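Local coordinates for protein similar to N-acetyltransferase (Staphylococcus aureus subsp. aureus, PDB 4MBU) that probably transfers an acetyl group from acetyl-coenzyme A to an amine substrate, as in other GNAT-family acetyltransferases, at residues D39-W44 with L65-F70. Residues are numbered along the deposited sequence; the frame is centred on the assembly and turned at random.
Sequences DERIAW and LGFATF
R41 and W44 of helix 38-50 reach across to F67 and T69 of strand 63-72 in a buried helix-on-sheet packing of the GNAT fold, a worked example of large side chains bridging a wide gap. The axes of 39-44 and 65-70 stay 13.9 Å apart at closest approach, at 50° to each other, and no hydrogen bond joins the segments. W44 points toward the strand, its CG anti to the backbone N (chi1 169°), which sends the six-membered end of the indole forward. CZ2 of W44 meets the methyl CG2 of T69 at the indole edge, at 4.0 Å, while CH2 of W44 lies 4.3 Å from CE2 of F67. R41 gets there by folding: its chain bends at chi2 and chi3 until NH1 sits over the centre of the six-membered ring of W44, 3.0 Å above its plane. NH1 of R41 also comes 3.9 Å from CE2 of F67, with the guanidinium and phenyl planes 80° apart. I16 of helix 13-26 touches both R41 and F67, and Y20 adds a cation-pi contact to R41. Polar groups find their partners outside the segments: Q36 takes a hydrogen bond from NE of R41, while OG1 of T69 bonds to O of P54 and to K48 NZ. Helix and strand are joined by aromatic, methyl and guanidinium packing, and the neighbouring pi systems probably help a buried guanidinium tolerate its charge.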
ATOM      1  N   ASP A  39       7.497  21.447 -29.926  1.00 33.49           N
ATOM      2  CA  ASP A  39       6.234  22.128 -30.219  1.00 37.42           C
ATOM      3  C   ASP A  39       5.110  21.660 -29.293  1.00 32.61           C
ATOM      4  O   ASP A  39       4.272  22.457 -28.862  1.00 29.59           O
ATOM      5  CB  ASP A  39       5.817  21.908 -31.679  1.00 45.64           C
ATOM      6  CG  ASP A  39       6.805  22.500 -32.672  1.00 52.64           C
ATOM      7  OD1 ASP A  39       7.642  23.336 -32.268  1.00 54.42           O
ATOM      8  OD2 ASP A  39       6.731  22.126 -33.865  1.00 54.49           O
ATOM      9  N   GLU A  40       5.088  20.362 -29.010  1.00 27.91           N
ATOM     10  CA  GLU A  40       4.116  19.805 -28.078  1.00 29.22           C
ATOM     11  C   GLU A  40       4.324  20.413 -26.692  1.00 22.20           C
ATOM     12  O   GLU A  40       3.365  20.795 -26.014  1.00 19.52           O
ATOM     13  CB  GLU A  40       4.229  18.273 -28.040  1.00 33.52           C
ATOM     14  CG  GLU A  40       3.580  17.583 -29.240  1.00 34.65           C
ATOM     15  CD  GLU A  40       4.073  16.162 -29.455  1.00 36.75           C
ATOM     16  OE1 GLU A  40       5.157  15.817 -28.943  1.00 31.69           O
ATOM     17  OE2 GLU A  40       3.376  15.389 -30.148  1.00 44.32           O
ATOM     18  N   ARG A  41       5.585  20.532 -26.293  1.00 18.33           N
ATOM     19  CA  ARG A  41       5.920  21.109 -24.998  1.00 23.14           C
ATOM     20  C   ARG A  41       5.543  22.601 -24.931  1.00 30.65           C
ATOM     21  O   ARG A  41       5.025  23.078 -23.909  1.00 35.12           O
ATOM     22  CB  ARG A  41       7.400  20.864 -24.680  1.00 21.64           C
ATOM     23  CG  ARG A  41       7.883  21.412 -23.347  1.00 27.19           C
ATOM     24  CD  ARG A  41       7.023  20.972 -22.164  1.00 27.34           C
ATOM     25  NE  ARG A  41       6.929  19.522 -21.993  1.00 23.91           N
ATOM     26  CZ  ARG A  41       6.469  18.931 -20.891  1.00 25.06           C
ATOM     27  NH1 ARG A  41       6.074  19.663 -19.859  1.00 20.94           N
ATOM     28  NH2 ARG A  41       6.399  17.606 -20.817  1.00 25.32           N
ATOM     29  N   ILE A  42       5.753  23.321 -26.031  1.00 25.93           N
ATOM     30  CA  ILE A  42       5.402  24.739 -26.083  1.00 27.00           C
ATOM     31  C   ILE A  42       3.886  24.926 -26.024  1.00 26.35           C
ATOM     32  O   ILE A  42       3.386  25.829 -25.343  1.00 25.65           O
ATOM     33  CB  ILE A  42       6.000  25.432 -27.329  1.00 31.09           C
ATOM     34  CG1 ILE A  42       7.525  25.496 -27.212  1.00 32.84           C
ATOM     35  CG2 ILE A  42       5.450  26.840 -27.477  1.00 32.85           C
ATOM     36  CD1 ILE A  42       8.241  25.770 -28.533  1.00 34.72           C
ATOM     37  N   ALA A  43       3.156  24.059 -26.724  1.00 21.91           N
ATOM     38  CA  ALA A  43       1.695  24.091 -26.678  1.00 23.27           C
ATOM     39  C   ALA A  43       1.206  23.806 -25.253  1.00 26.70           C
ATOM     40  O   ALA A  43       0.253  24.426 -24.769  1.00 25.67           O
ATOM     41  CB  ALA A  43       1.105  23.083 -27.656  1.00 23.32           C
ATOM     42  N   TRP A  44       1.867  22.853 -24.596  1.00 26.14           N
ATOM     43  CA  TRP A  44       1.584  22.513 -23.202  1.00 21.18           C
ATOM     44  C   TRP A  44       1.749  23.741 -22.302  1.00 16.82           C
ATOM     45  O   TRP A  44       0.858  24.074 -21.519  1.00 20.59           O
ATOM     46  CB  TRP A  44       2.499  21.360 -22.766  1.00 23.87           C
ATOM     47  CG  TRP A  44       2.530  21.043 -21.287  1.00 26.88           C
ATOM     48  CD1 TRP A  44       1.723  20.167 -20.606  1.00 25.99           C
ATOM     49  CD2 TRP A  44       3.449  21.567 -20.321  1.00 26.13           C
ATOM     50  NE1 TRP A  44       2.084  20.125 -19.276  1.00 20.89           N
ATOM     51  CE2 TRP A  44       3.139  20.981 -19.077  1.00 22.60           C
ATOM     52  CE3 TRP A  44       4.499  22.490 -20.388  1.00 26.30           C
ATOM     53  CZ2 TRP A  44       3.840  21.285 -17.913  1.00 21.55           C
ATOM     54  CZ3 TRP A  44       5.200  22.785 -19.233  1.00 28.26           C
ATOM     55  CH2 TRP A  44       4.868  22.187 -18.012  1.00 25.58           C
ATOM     56  N   LEU A  65      17.070  21.940 -12.972  1.00 13.21           N
ATOM     57  CA  LEU A  65      17.289  20.555 -12.557  1.00 14.34           C
ATOM     58  C   LEU A  65      15.984  19.856 -12.223  1.00 18.37           C
ATOM     59  O   LEU A  65      15.967  18.642 -11.980  1.00 12.15           O
ATOM     60  CB  LEU A  65      18.232  20.486 -11.351  1.00 14.78           C
ATOM     61  CG  LEU A  65      19.605  21.146 -11.548  1.00 20.41           C
ATOM     62  CD1 LEU A  65      20.492  20.949 -10.323  1.00 24.02           C
ATOM     63  CD2 LEU A  65      20.302  20.624 -12.803  1.00 17.61           C
ATOM     64  N   GLY A  66      14.889  20.607 -12.171  1.00 16.16           N
ATOM     65  CA  GLY A  66      13.618  19.924 -11.967  1.00 17.41           C
ATOM     66  C   GLY A  66      12.433  20.796 -12.295  1.00 16.30           C
ATOM     67  O   GLY A  66      12.574  22.019 -12.346  1.00 15.17           O
ATOM     68  N   PHE A  67      11.273  20.184 -12.524  1.00 12.93           N
ATOM     69  CA  PHE A  67      10.048  20.963 -12.722  1.00 11.32           C
ATOM     70  C   PHE A  67       8.831  20.247 -12.161  1.00 14.00           C
ATOM     71  O   PHE A  67       8.895  19.058 -11.866  1.00 12.32           O
ATOM     72  CB  PHE A  67       9.855  21.373 -14.188  1.00 13.55           C
ATOM     73  CG  PHE A  67       9.286  20.298 -15.064  1.00 13.63           C
ATOM     74  CD1 PHE A  67      10.114  19.341 -15.641  1.00 13.45           C
ATOM     75  CD2 PHE A  67       7.921  20.269 -15.350  1.00 13.79           C
ATOM     76  CE1 PHE A  67       9.580  18.346 -16.476  1.00 15.78           C
ATOM     77  CE2 PHE A  67       7.385  19.288 -16.182  1.00 16.37           C
ATOM     78  CZ  PHE A  67       8.213  18.322 -16.742  1.00 13.12           C
ATOM     79  N   ALA A  68       7.739  20.989 -11.985  1.00 13.01           N
ATOM     80  CA  ALA A  68       6.540  20.467 -11.328  1.00 11.35           C
ATOM     81  C   ALA A  68       5.318  21.282 -11.685  1.00 16.70           C
ATOM     82  O   ALA A  68       5.394  22.498 -11.868  1.00 13.95           O
ATOM     83  CB  ALA A  68       6.720  20.450  -9.825  1.00 11.12           C
ATOM     84  N   THR A  69       4.175  20.613 -11.769  1.00 14.09           N
ATOM     85  CA  THR A  69       2.960  21.316 -12.117  1.00 14.53           C
ATOM     86  C   THR A  69       1.732  20.627 -11.531  1.00 15.83           C
ATOM     87  O   THR A  69       1.813  19.489 -11.061  1.00 14.14           O
ATOM     88  CB  THR A  69       2.826  21.453 -13.663  1.00 17.63           C
ATOM     89  OG1 THR A  69       1.691  22.269 -13.979  1.00 18.61           O
ATOM     90  CG2 THR A  69       2.655  20.086 -14.319  1.00 16.21           C
ATOM     91  N   PHE A  70       0.599  21.326 -11.519  1.00  7.02           N
ATOM     92  CA  PHE A  70      -0.662  20.626 -11.273  1.00 12.87           C
ATOM     93  C   PHE A  70      -1.756  21.041 -12.248  1.00 16.22           C
ATOM     94  O   PHE A  70      -1.627  22.052 -12.945  1.00 14.78           O
ATOM     95  CB  PHE A  70      -1.105  20.663  -9.795  1.00 11.59           C
ATOM     96  CG  PHE A  70      -1.511  22.035  -9.271  1.00 12.56           C
ATOM     97  CD1 PHE A  70      -0.849  22.590  -8.186  1.00 11.70           C
ATOM     98  CD2 PHE A  70      -2.586  22.732  -9.817  1.00  9.46           C
ATOM     99  CE1 PHE A  70      -1.237  23.824  -7.672  1.00 12.46           C
ATOM    100  CE2 PHE A  70      -2.963  23.979  -9.316  1.00  9.59           C
ATOM    101  CZ  PHE A  70      -2.292  24.520  -8.243  1.00 10.03           C
TER